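Local coordinates for cobalamin biosynthesis protein CobN (PDB 7C6O), which forms the large subunit of cobaltochelatase, which probably inserts cobalt into the corrin ring, driven by ATP hydrolysis, on the way to vitamin B12, at residues L241-V251 / L279-C288. Sequence-based numbering, arbitrary orientation.
Sequences LGGADAMVVTV and LDIPILQGLC
The carboxamide of Gln285 has one face covered by Val249: methyl CG2 of Val249 stands over that face, 3.9 Å from CD of Gln285, and the carbonyl O of Val249 lies over the same face. At one edge NE2 of Gln285 donates to Val251 O over 3.1 Å, a bond straight at the hydrogen (175°) and within the amide plane, although NE2 is tilted out of the carbonyl plane of Val251. The bend at chi2 (84°) turns the group back toward the other segment. Arg320 bonds both OE1 of Gln285 and Val251 O, so both polar atoms of the amide are engaged and its rotation is fixed. The puckered ring of Pro282 brings CD to 3.5 Å from Asp245 O.

Between these ends the backbones pair in parallel. Leu284 is held through both its backbone N and its backbone O, N bonding Met247 O at 2.7 Å and O receiving Val249 N. Met247 N meets Pro282 O, while Gly286 N reaches Val249 O at 3.0 Å by a more bent bond (143°), where the two chains begin to diverge. Strands 246-249 and 283-289, with helix 274-277 between them, form a beta-alpha-beta unit inside a mixed sheet; strand 190-196 flanks the first and strand 321-331 the second.

On the face that Met247, Val249 and Ile283 share with Gln285, the packing around Met247 is apolar. CD1 of Ile281 touches Met247 CG at 3.5 Å, the two side chains crossing at about a right angle. The extended chi2 of Met247 carries SD to 3.9 Å from Leu279 CD1, a methyl that also abuts Leu241 CB. Val248, on the reverse face, packs against Val349 and Ala353 of helix 343-361. Beyond the paired residues, Thr250 CG2 meets Cys288 SG at 3.7 Å, while Thr250 OG1 bonds Leu194 O.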
ATOM      1  N   LEU A 241      23.900  -3.941  21.430  1.00 23.23           N
ATOM      2  CA  LEU A 241      22.524  -3.532  21.178  1.00 22.59           C
ATOM      3  C   LEU A 241      21.543  -4.088  22.201  1.00 26.87           C
ATOM      4  O   LEU A 241      20.409  -3.603  22.269  1.00 26.98           O
ATOM      5  CB  LEU A 241      22.100  -3.963  19.773  1.00 21.77           C
ATOM      6  CG  LEU A 241      22.738  -3.157  18.642  1.00 22.66           C
ATOM      7  CD1 LEU A 241      22.416  -3.769  17.288  1.00 25.47           C
ATOM      8  CD2 LEU A 241      22.271  -1.710  18.708  1.00 24.41           C
ATOM      9  N   GLY A 242      21.942  -5.087  22.990  1.00 27.90           N
ATOM     10  CA  GLY A 242      21.084  -5.563  24.061  1.00 30.53           C
ATOM     11  C   GLY A 242      20.819  -4.527  25.135  1.00 32.21           C
ATOM     12  O   GLY A 242      19.843  -4.656  25.882  1.00 34.25           O
ATOM     13  N   GLY A 243      21.665  -3.504  25.231  1.00 30.05           N
ATOM     14  CA  GLY A 243      21.451  -2.417  26.161  1.00 29.04           C
ATOM     15  C   GLY A 243      20.557  -1.308  25.664  1.00 27.93           C
ATOM     16  O   GLY A 243      20.299  -0.352  26.401  1.00 30.38           O
ATOM     17  N   ALA A 244      20.068  -1.404  24.432  1.00 24.49           N
ATOM     18  CA  ALA A 244      19.219  -0.375  23.855  1.00 20.57           C
ATOM     19  C   ALA A 244      17.750  -0.695  24.093  1.00 19.35           C
ATOM     20  O   ALA A 244      17.341  -1.858  24.104  1.00 21.53           O
ATOM     21  CB  ALA A 244      19.478  -0.236  22.353  1.00 20.33           C
ATOM     22  N   ASP A 245      16.959   0.357  24.288  1.00 17.72           N
ATOM     23  CA  ASP A 245      15.512   0.229  24.384  1.00 19.01           C
ATOM     24  C   ASP A 245      14.818   0.433  23.045  1.00 21.39           C
ATOM     25  O   ASP A 245      13.658   0.035  22.892  1.00 22.39           O
ATOM     26  CB  ASP A 245      14.970   1.226  25.408  1.00 23.52           C
ATOM     27  CG  ASP A 245      15.550   1.001  26.786  1.00 28.73           C
ATOM     28  OD1 ASP A 245      15.386  -0.119  27.317  1.00 27.36           O
ATOM     29  OD2 ASP A 245      16.189   1.928  27.329  1.00 28.32           O
ATOM     30  N   ALA A 246      15.503   1.041  22.081  1.00 19.01           N
ATOM     31  CA  ALA A 246      15.004   1.189  20.722  1.00 18.05           C
ATOM     32  C   ALA A 246      16.189   1.534  19.832  1.00 18.43           C
ATOM     33  O   ALA A 246      17.222   2.012  20.307  1.00 17.84           O
ATOM     34  CB  ALA A 246      13.914   2.263  20.626  1.00 13.80           C
ATOM     35  N   MET A 247      16.027   1.285  18.534  1.00 15.79           N
ATOM     36  CA  MET A 247      17.070   1.526  17.545  1.00 19.12           C
ATOM     37  C   MET A 247      16.542   2.429  16.443  1.00 17.17           C
ATOM     38  O   MET A 247      15.490   2.146  15.860  1.00 16.38           O
ATOM     39  CB  MET A 247      17.559   0.225  16.905  1.00 24.25           C
ATOM     40  CG  MET A 247      18.255  -0.749  17.820  1.00 31.68           C
ATOM     41  SD  MET A 247      18.543  -2.299  16.937  1.00 31.96           S
ATOM     42  CE  MET A 247      19.541  -1.711  15.570  1.00 26.16           C
ATOM     43  N   VAL A 248      17.278   3.495  16.145  1.00 14.46           N
ATOM     44  CA  VAL A 248      17.104   4.250  14.908  1.00 15.44           C
ATOM     45  C   VAL A 248      18.209   3.818  13.955  1.00 16.94           C
ATOM     46  O   VAL A 248      19.397   3.961  14.264  1.00 17.76           O
ATOM     47  CB  VAL A 248      17.146   5.766  15.150  1.00 13.92           C
ATOM     48  CG1 VAL A 248      16.967   6.503  13.834  1.00 14.21           C
ATOM     49  CG2 VAL A 248      16.074   6.183  16.145  1.00 13.01           C
ATOM     50  N   VAL A 249      17.830   3.284  12.797  1.00 16.20           N
ATOM     51  CA  VAL A 249      18.789   2.750  11.840  1.00 15.72           C
ATOM     52  C   VAL A 249      18.808   3.641  10.607  1.00 17.83           C
ATOM     53  O   VAL A 249      17.769   4.155  10.176  1.00 18.55           O
ATOM     54  CB  VAL A 249      18.478   1.286  11.467  1.00 15.81           C
ATOM     55  CG1 VAL A 249      18.537   0.411  12.707  1.00 17.05           C
ATOM     56  CG2 VAL A 249      17.121   1.168  10.788  1.00 18.19           C
ATOM     57  N   THR A 250      20.005   3.844  10.058  1.00 18.14           N
ATOM     58  CA  THR A 250      20.186   4.581   8.813  1.00 17.28           C
ATOM     59  C   THR A 250      20.862   3.717   7.757  1.00 18.21           C
ATOM     60  O   THR A 250      21.396   4.242   6.774  1.00 21.48           O
ATOM     61  CB  THR A 250      20.988   5.863   9.051  1.00 20.31           C
ATOM     62  OG1 THR A 250      22.323   5.531   9.451  1.00 20.97           O
ATOM     63  CG2 THR A 250      20.340   6.702  10.141  1.00 19.87           C
ATOM     64  N   VAL A 251      20.847   2.401   7.943  1.00 17.49           N
ATOM     65  CA  VAL A 251      21.484   1.469   7.028  1.00 17.06           C
ATOM     66  C   VAL A 251      20.406   0.688   6.279  1.00 18.86           C
ATOM     67  O   VAL A 251      19.222   0.739   6.612  1.00 17.84           O
ATOM     68  CB  VAL A 251      22.450   0.519   7.763  1.00 15.89           C
ATOM     69  CG1 VAL A 251      23.533   1.320   8.471  1.00 16.95           C
ATOM     70  CG2 VAL A 251      21.683  -0.342   8.759  1.00 18.82           C
ATOM     71  N   LEU A 279      16.360  -9.051  19.829  1.00 21.76           N
ATOM     72  CA  LEU A 279      16.493  -7.913  20.733  1.00 21.58           C
ATOM     73  C   LEU A 279      15.136  -7.470  21.267  1.00 22.51           C
ATOM     74  O   LEU A 279      15.049  -6.947  22.386  1.00 22.59           O
ATOM     75  CB  LEU A 279      17.183  -6.751  20.022  1.00 22.07           C
ATOM     76  CG  LEU A 279      18.564  -7.009  19.414  1.00 25.54           C
ATOM     77  CD1 LEU A 279      19.000  -5.811  18.582  1.00 24.80           C
ATOM     78  CD2 LEU A 279      19.588  -7.315  20.498  1.00 25.60           C
ATOM     79  N   ASP A 280      14.075  -7.673  20.483  1.00 21.29           N
ATOM     80  CA  ASP A 280      12.702  -7.359  20.883  1.00 22.18           C
ATOM     81  C   ASP A 280      12.558  -5.887  21.275  1.00 22.09           C
ATOM     82  O   ASP A 280      12.039  -5.549  22.340  1.00 26.49           O
ATOM     83  CB  ASP A 280      12.235  -8.277  22.016  1.00 21.52           C
ATOM     84  CG  ASP A 280      10.727  -8.282  22.178  1.00 27.64           C
ATOM     85  OD1 ASP A 280      10.021  -7.967  21.195  1.00 28.70           O
ATOM     86  OD2 ASP A 280      10.248  -8.592  23.289  1.00 29.75           O
ATOM     87  N   ILE A 281      13.036  -5.005  20.402  1.00 19.87           N
ATOM     88  CA  ILE A 281      12.882  -3.566  20.603  1.00 18.43           C
ATOM     89  C   ILE A 281      12.395  -2.952  19.299  1.00 16.85           C
ATOM     90  O   ILE A 281      12.551  -3.545  18.220  1.00 15.32           O
ATOM     91  CB  ILE A 281      14.203  -2.905  21.067  1.00 17.95           C
ATOM     92  CG1 ILE A 281      15.308  -3.131  20.038  1.00 21.34           C
ATOM     93  CG2 ILE A 281      14.617  -3.418  22.442  1.00 17.61           C
ATOM     94  CD1 ILE A 281      16.615  -2.463  20.412  1.00 23.94           C
ATOM     95  N   PRO A 282      11.778  -1.772  19.364  1.00 19.68           N
ATOM     96  CA  PRO A 282      11.375  -1.093  18.128  1.00 18.21           C
ATOM     97  C   PRO A 282      12.591  -0.669  17.323  1.00 19.85           C
ATOM     98  O   PRO A 282      13.576  -0.162  17.866  1.00 18.01           O
ATOM     99  CB  PRO A 282      10.582   0.122  18.627  1.00 18.35           C
ATOM    100  CG  PRO A 282      10.171  -0.232  20.015  1.00 19.83           C
ATOM    101  CD  PRO A 282      11.291  -1.064  20.559  1.00 18.48           C
ATOM    102  N   ILE A 283      12.518  -0.894  16.016  1.00 18.97           N
ATOM    103  CA  ILE A 283      13.589  -0.558  15.085  1.00 16.70           C
ATOM    104  C   ILE A 283      13.004   0.417  14.074  1.00 17.17           C
ATOM    105  O   ILE A 283      12.137   0.046  13.274  1.00 16.08           O
ATOM    106  CB  ILE A 283      14.162  -1.805  14.397  1.00 15.82           C
ATOM    107  CG1 ILE A 283      14.686  -2.794  15.444  1.00 17.24           C
ATOM    108  CG2 ILE A 283      15.255  -1.419  13.406  1.00 15.96           C
ATOM    109  CD1 ILE A 283      15.244  -4.081  14.862  1.00 16.06           C
ATOM    110  N   LEU A 284      13.467   1.663  14.110  1.00 14.47           N
ATOM    111  CA  LEU A 284      12.884   2.741  13.324  1.00 13.10           C
ATOM    112  C   LEU A 284      13.868   3.183  12.252  1.00 14.73           C
ATOM    113  O   LEU A 284      15.043   3.422  12.545  1.00 17.94           O
ATOM    114  CB  LEU A 284      12.510   3.928  14.216  1.00 11.99           C
ATOM    115  CG  LEU A 284      11.543   3.655  15.372  1.00 18.41           C
ATOM    116  CD1 LEU A 284      12.283   3.188  16.627  1.00 21.27           C
ATOM    117  CD2 LEU A 284      10.701   4.881  15.675  1.00 21.91           C
ATOM    118  N   GLN A 285      13.386   3.295  11.016  1.00 16.66           N
ATOM    119  CA  GLN A 285      14.217   3.787   9.924  1.00 17.17           C
ATOM    120  C   GLN A 285      14.203   5.311   9.937  1.00 18.33           C
ATOM    121  O   GLN A 285      13.179   5.935   9.635  1.00 16.68           O
ATOM    122  CB  GLN A 285      13.730   3.253   8.581  1.00 16.03           C
ATOM    123  CG  GLN A 285      14.707   3.504   7.439  1.00 17.84           C
ATOM    124  CD  GLN A 285      15.794   2.445   7.365  1.00 17.01           C
ATOM    125  OE1 GLN A 285      15.551   1.279   7.661  1.00 18.22           O
ATOM    126  NE2 GLN A 285      16.997   2.848   6.969  1.00 15.24           N
ATOM    127  N   GLY A 286      15.332   5.912  10.301  1.00 16.43           N
ATOM    128  CA  GLY A 286      15.502   7.341  10.146  1.00 16.60           C
ATOM    129  C   GLY A 286      16.038   7.632   8.762  1.00 16.86           C
ATOM    130  O   GLY A 286      17.139   7.194   8.418  1.00 15.74           O
ATOM    131  N   LEU A 287      15.271   8.352   7.951  1.00 15.33           N
ATOM    132  CA  LEU A 287      15.607   8.496   6.543  1.00 15.27           C
ATOM    133  C   LEU A 287      16.738   9.503   6.361  1.00 17.92           C
ATOM    134  O   LEU A 287      16.732  10.581   6.966  1.00 19.75           O
ATOM    135  CB  LEU A 287      14.374   8.915   5.744  1.00 14.51           C
ATOM    136  CG  LEU A 287      13.144   8.014   5.902  1.00 15.38           C
ATOM    137  CD1 LEU A 287      11.972   8.563   5.109  1.00 14.86           C
ATOM    138  CD2 LEU A 287      13.454   6.579   5.479  1.00 18.11           C
ATOM    139  N   CYS A 288      17.716   9.135   5.542  1.00 17.75           N
ATOM    140  CA  CYS A 288      18.839   9.995   5.176  1.00 17.49           C
ATOM    141  C   CYS A 288      18.834  10.073   3.654  1.00 17.93           C
ATOM    142  O   CYS A 288      19.367   9.186   2.982  1.00 20.63           O
ATOM    143  CB  CYS A 288      20.157   9.443   5.704  1.00 20.27           C
ATOM    144  SG  CYS A 288      20.221   9.283   7.495  1.00 23.91           S
TER